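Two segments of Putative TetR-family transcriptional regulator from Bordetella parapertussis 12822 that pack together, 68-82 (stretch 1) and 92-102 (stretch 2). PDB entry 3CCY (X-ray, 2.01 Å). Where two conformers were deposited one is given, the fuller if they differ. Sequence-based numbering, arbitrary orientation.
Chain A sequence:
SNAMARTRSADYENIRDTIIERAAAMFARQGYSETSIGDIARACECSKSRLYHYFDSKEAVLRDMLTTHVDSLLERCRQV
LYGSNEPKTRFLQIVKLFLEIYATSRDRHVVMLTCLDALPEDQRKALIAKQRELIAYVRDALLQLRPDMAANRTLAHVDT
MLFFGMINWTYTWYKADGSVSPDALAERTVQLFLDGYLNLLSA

Stretch 1 68-82: THVDSLLERCRQVLY
Stretch 2, residues 92-102: LQIVKLFLEIY

The centre of the contact is apolar. Leu 73 (chi1 -158°, t; chi2 32°, between wells) leaves its backbone sideways, yet its CD1 lies 3.2 Å from Ile 101 CD1 and 3.5 Å from Phe 98 CD1, both tight for carbon pairs; Ile 101 is m, t and Phe 98 is m with chi2 -6°. Leu 97 (t, p) points toward stretch 1, where its CD2 packs 3.5 Å from Cys 77 N and 3.9 Å from Cys 77 SG. Cys 77 (m; one of two conformers) sets SG 3.2 Å from Phe 98 CE1 and 4.5 Å from the ring centroid, 82° off the normal, so sulfur meets the ring at its edge.

These contacts join two helices, 68-81 and 92-102, at 154° between N-to-C directions, nearly antiparallel, with axes 9.7 Å apart at closest approach. Phi/psi values near -63/-42 and i to i-4 N-to-O hydrogen bonds define both backbones. Tyr 82 (phi/psi -74/1) leaves the helix, although its N still bonds Arg 78 O at 2.7 Å. Register follows from CA pairs: Leu 73 CA to Phe 98 CA, 7.8 Å, and Cys 77 CA to Ile 94 CA, 6.4 Å. Together the stretches bury 603 Å², both sides summed.

Toward the C-terminus of stretch 1, Val 80 (t) puts CG1 3.9 Å from Ile 94 CG1 and 3.7 Å from Gln 93 CB, while Leu 81 CD2 reaches Ile 94 CD1 at 3.9 Å; Ile 94 and Leu 81 are both m, t. At the other end, His 69 (t, chi2 78°) brings CE1 3.6 Å from Ile 101 CG2.

The polar edge combines length and charge. Arg 76 (m, t, p, chi4 -161°; one of two conformers) spans Leu 97, whose CD1 lies over one guanidinium face, and its NH2 donates to Glu 100 OE2 at 2.4 Å with an N-H...acceptor angle of 153°, a very short salt-bridge hydrogen bond. Glu 100 (t, chi2 -146°, chi3 -47°) brings its OE2 to Arg 76. A water donates to Val 80 O (2.8 Å) and accepts from Gln 93 NE2 (2.4 Å, also very short), bridging the helices.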

# COMPACT_ATOMS: atom_id res chain seq x y z
N THR A 68 16.50 7.60 10.63
CA THR A 68 17.20 6.52 11.27
C THR A 68 16.65 5.19 10.76
O THR A 68 17.40 4.23 10.59
CB THR A 68 17.19 6.60 12.81
OG1 THR A 68 15.91 6.19 13.32
CG2 THR A 68 17.53 8.02 13.29
N HIS A 69 15.36 5.14 10.46
CA HIS A 69 14.77 3.91 9.99
C HIS A 69 15.22 3.49 8.58
O HIS A 69 15.50 2.30 8.35
CB HIS A 69 13.24 4.02 10.01
CG HIS A 69 12.56 2.77 9.60
ND1 HIS A 69 12.43 1.69 10.44
CD2 HIS A 69 11.98 2.41 8.43
CE1 HIS A 69 11.80 0.72 9.81
NE2 HIS A 69 11.53 1.13 8.59
N VAL A 70 15.23 4.43 7.63
CA VAL A 70 15.69 4.11 6.27
C VAL A 70 17.21 3.89 6.28
O VAL A 70 17.70 3.00 5.58
CB VAL A 70 15.23 5.13 5.17
CG1 VAL A 70 15.95 6.44 5.25
CG2 VAL A 70 15.36 4.51 3.73
N ASP A 71 17.95 4.64 7.11
CA ASP A 71 19.39 4.44 7.23
C ASP A 71 19.69 3.01 7.71
O ASP A 71 20.55 2.34 7.18
CB ASP A 71 20.06 5.49 8.14
CG ASP A 71 20.27 6.82 7.45
OD1 ASP A 71 20.06 6.92 6.22
OD2 ASP A 71 20.63 7.80 8.13
N SER A 72 18.92 2.55 8.69
CA SER A 72 19.09 1.18 9.22
C SER A 72 18.80 0.11 8.16
O SER A 72 19.56 -0.86 8.00
CB SER A 72 18.18 0.98 10.42
OG SER A 72 18.76 0.08 11.33
N LEU A 73 17.70 0.30 7.43
CA LEU A 73 17.30 -0.63 6.41
C LEU A 73 18.39 -0.73 5.32
O LEU A 73 18.75 -1.83 4.88
CB LEU A 73 15.96 -0.16 5.83
CG LEU A 73 15.02 -1.11 5.12
CD1 LEU A 73 15.06 -2.55 5.65
CD2 LEU A 73 13.59 -0.53 5.18
N LEU A 74 18.91 0.42 4.90
CA LEU A 74 19.98 0.48 3.91
C LEU A 74 21.25 -0.24 4.36
O LEU A 74 21.82 -0.99 3.59
CB LEU A 74 20.30 1.94 3.51
CG LEU A 74 19.27 2.60 2.56
CD1 LEU A 74 19.56 4.10 2.44
CD2 LEU A 74 19.25 1.98 1.15
N GLU A 75 21.67 -0.03 5.60
CA GLU A 75 22.88 -0.67 6.09
C GLU A 75 22.68 -2.17 6.15
O GLU A 75 23.53 -2.92 5.69
CB GLU A 75 23.34 -0.15 7.45
CG GLU A 75 24.88 -0.04 7.64
CD GLU A 75 25.79 -0.61 6.50
OE1 GLU A 75 26.10 -1.84 6.51
OE2 GLU A 75 26.26 0.19 5.62
N ARG A 76 21.53 -2.62 6.66
CA ARG A 76 21.31 -4.04 6.79
C ARG A 76 21.21 -4.75 5.46
O ARG A 76 21.70 -5.87 5.33
CB ARG A 76 20.19 -4.33 7.79
CG ARG A 76 20.64 -3.85 9.19
CD ARG A 76 19.60 -3.94 10.24
NE ARG A 76 19.29 -5.33 10.55
CZ ARG A 76 18.18 -5.73 11.16
NH1 ARG A 76 17.30 -4.83 11.57
NH2 ARG A 76 17.96 -7.02 11.34
N CYS A 77 20.61 -4.08 4.47
CA CYS A 77 20.57 -4.56 3.08
C CYS A 77 21.97 -4.76 2.52
O CYS A 77 22.24 -5.73 1.80
CB CYS A 77 19.88 -3.53 2.18
SG CYS A 77 18.13 -3.65 2.09
N ARG A 78 22.84 -3.81 2.77
CA ARG A 78 24.21 -3.90 2.30
C ARG A 78 24.91 -5.12 2.89
O ARG A 78 25.59 -5.84 2.15
CB ARG A 78 25.01 -2.63 2.63
CG ARG A 78 24.62 -1.47 1.74
CD ARG A 78 25.42 -0.18 2.08
NE ARG A 78 24.57 0.96 1.69
CZ ARG A 78 24.12 1.88 2.54
NH1 ARG A 78 23.36 2.88 2.08
NH2 ARG A 78 24.47 1.85 3.84
N GLN A 79 24.76 -5.35 4.19
CA GLN A 79 25.37 -6.53 4.83
C GLN A 79 24.87 -7.82 4.17
O GLN A 79 25.63 -8.74 3.98
CB GLN A 79 25.08 -6.61 6.32
CG GLN A 79 25.49 -5.44 7.17
CD GLN A 79 24.80 -5.49 8.56
OE1 GLN A 79 24.91 -6.48 9.30
NE2 GLN A 79 24.09 -4.41 8.91
N VAL A 80 23.58 -7.88 3.85
CA VAL A 80 23.03 -9.00 3.12
C VAL A 80 23.67 -9.11 1.73
O VAL A 80 24.12 -10.20 1.34
CB VAL A 80 21.49 -8.92 3.02
CG1 VAL A 80 20.94 -9.94 2.04
CG2 VAL A 80 20.85 -9.17 4.39
N LEU A 81 23.72 -7.99 1.00
CA LEU A 81 24.28 -7.98 -0.33
C LEU A 81 25.71 -8.47 -0.29
O LEU A 81 26.04 -9.36 -1.04
CB LEU A 81 24.21 -6.59 -1.01
CG LEU A 81 22.85 -6.16 -1.54
CD1 LEU A 81 23.01 -4.84 -2.28
CD2 LEU A 81 22.25 -7.22 -2.46
N TYR A 82 26.51 -7.93 0.63
CA TYR A 82 27.92 -8.32 0.74
C TYR A 82 28.16 -9.71 1.36
O TYR A 82 29.31 -10.11 1.49
CB TYR A 82 28.76 -7.26 1.49
CG TYR A 82 28.68 -5.89 0.90
CD1 TYR A 82 28.31 -5.72 -0.42
CD2 TYR A 82 29.02 -4.75 1.64
CE1 TYR A 82 28.23 -4.48 -1.00
CE2 TYR A 82 28.94 -3.48 1.06
CZ TYR A 82 28.55 -3.36 -0.26
OH TYR A 82 28.44 -2.14 -0.89
N LEU A 92 16.23 -13.80 -1.47
CA LEU A 92 15.37 -14.33 -0.38
C LEU A 92 15.78 -13.69 0.98
O LEU A 92 14.92 -13.35 1.77
CB LEU A 92 15.48 -15.87 -0.30
CG LEU A 92 14.77 -16.50 0.91
CD1 LEU A 92 13.29 -16.17 0.92
CD2 LEU A 92 15.02 -18.04 1.04
N GLN A 93 17.09 -13.52 1.21
CA GLN A 93 17.56 -12.87 2.43
C GLN A 93 17.11 -11.40 2.55
O GLN A 93 16.78 -10.91 3.63
CB GLN A 93 19.07 -13.04 2.62
CG GLN A 93 19.49 -14.44 3.08
CD GLN A 93 21.00 -14.65 3.14
OE1 GLN A 93 21.49 -15.60 3.77
NE2 GLN A 93 21.76 -13.76 2.49
N ILE A 94 17.11 -10.68 1.43
CA ILE A 94 16.59 -9.33 1.42
C ILE A 94 15.11 -9.31 1.79
O ILE A 94 14.68 -8.48 2.58
CB ILE A 94 16.77 -8.64 0.01
CG1 ILE A 94 18.24 -8.34 -0.25
CG2 ILE A 94 15.82 -7.40 -0.12
CD1 ILE A 94 18.51 -7.98 -1.73
N VAL A 95 14.31 -10.20 1.22
CA VAL A 95 12.88 -10.17 1.55
C VAL A 95 12.65 -10.52 3.06
O VAL A 95 11.81 -9.92 3.71
CB VAL A 95 12.07 -11.13 0.64
CG1 VAL A 95 10.54 -11.10 1.00
CG2 VAL A 95 12.31 -10.77 -0.84
N LYS A 96 13.39 -11.49 3.56
CA LYS A 96 13.30 -11.92 4.97
C LYS A 96 13.69 -10.74 5.86
O LYS A 96 13.07 -10.52 6.89
CB LYS A 96 14.25 -13.06 5.23
CG LYS A 96 13.77 -14.42 4.78
CD LYS A 96 14.73 -15.55 5.25
CE LYS A 96 14.07 -16.87 4.79
NZ LYS A 96 14.76 -18.04 5.26
N LEU A 97 14.70 -9.98 5.44
CA LEU A 97 15.10 -8.77 6.20
C LEU A 97 13.96 -7.75 6.30
O LEU A 97 13.67 -7.23 7.40
CB LEU A 97 16.34 -8.11 5.59
CG LEU A 97 16.71 -6.71 6.04
CD1 LEU A 97 17.22 -6.80 7.48
CD2 LEU A 97 17.79 -6.09 5.11
N PHE A 98 13.32 -7.45 5.17
CA PHE A 98 12.25 -6.44 5.18
C PHE A 98 11.11 -6.86 6.09
O PHE A 98 10.58 -6.04 6.87
CB PHE A 98 11.77 -6.07 3.75
CG PHE A 98 12.84 -5.39 2.90
CD1 PHE A 98 14.06 -5.04 3.44
CD2 PHE A 98 12.61 -5.09 1.58
CE1 PHE A 98 15.03 -4.42 2.66
CE2 PHE A 98 13.59 -4.45 0.79
CZ PHE A 98 14.78 -4.12 1.33
N LEU A 99 10.75 -8.14 6.06
CA LEU A 99 9.67 -8.63 6.90
C LEU A 99 10.07 -8.76 8.35
O LEU A 99 9.23 -8.63 9.24
CB LEU A 99 9.06 -9.92 6.33
CG LEU A 99 8.32 -9.70 5.00
CD1 LEU A 99 7.73 -11.00 4.53
CD2 LEU A 99 7.20 -8.63 5.10
N GLU A 100 11.35 -9.00 8.60
CA GLU A 100 11.86 -9.00 9.96
C GLU A 100 11.71 -7.59 10.59
O GLU A 100 11.27 -7.45 11.75
CB GLU A 100 13.32 -9.48 9.97
CG GLU A 100 14.01 -9.40 11.32
CD GLU A 100 15.50 -9.07 11.21
OE1 GLU A 100 16.23 -9.69 10.38
OE2 GLU A 100 15.94 -8.20 11.97
N ILE A 101 12.09 -6.57 9.82
CA ILE A 101 11.98 -5.18 10.24
C ILE A 101 10.51 -4.76 10.52
O ILE A 101 10.24 -4.03 11.48
CB ILE A 101 12.79 -4.28 9.28
CG1 ILE A 101 14.29 -4.64 9.46
CG2 ILE A 101 12.53 -2.80 9.54
CD1 ILE A 101 15.25 -3.91 8.54
N TYR A 102 9.57 -5.30 9.75
CA TYR A 102 8.12 -5.24 10.11
C TYR A 102 7.74 -5.91 11.45
O TYR A 102 7.06 -5.32 12.32
CB TYR A 102 7.32 -5.84 8.96
CG TYR A 102 5.83 -5.80 9.19
CD1 TYR A 102 5.09 -4.62 8.93
CD2 TYR A 102 5.15 -6.93 9.64
CE1 TYR A 102 3.72 -4.57 9.13
CE2 TYR A 102 3.77 -6.90 9.83
CZ TYR A 102 3.07 -5.71 9.58
OH TYR A 102 1.73 -5.68 9.79
O HOH W 1 23.96 -12.72 2.43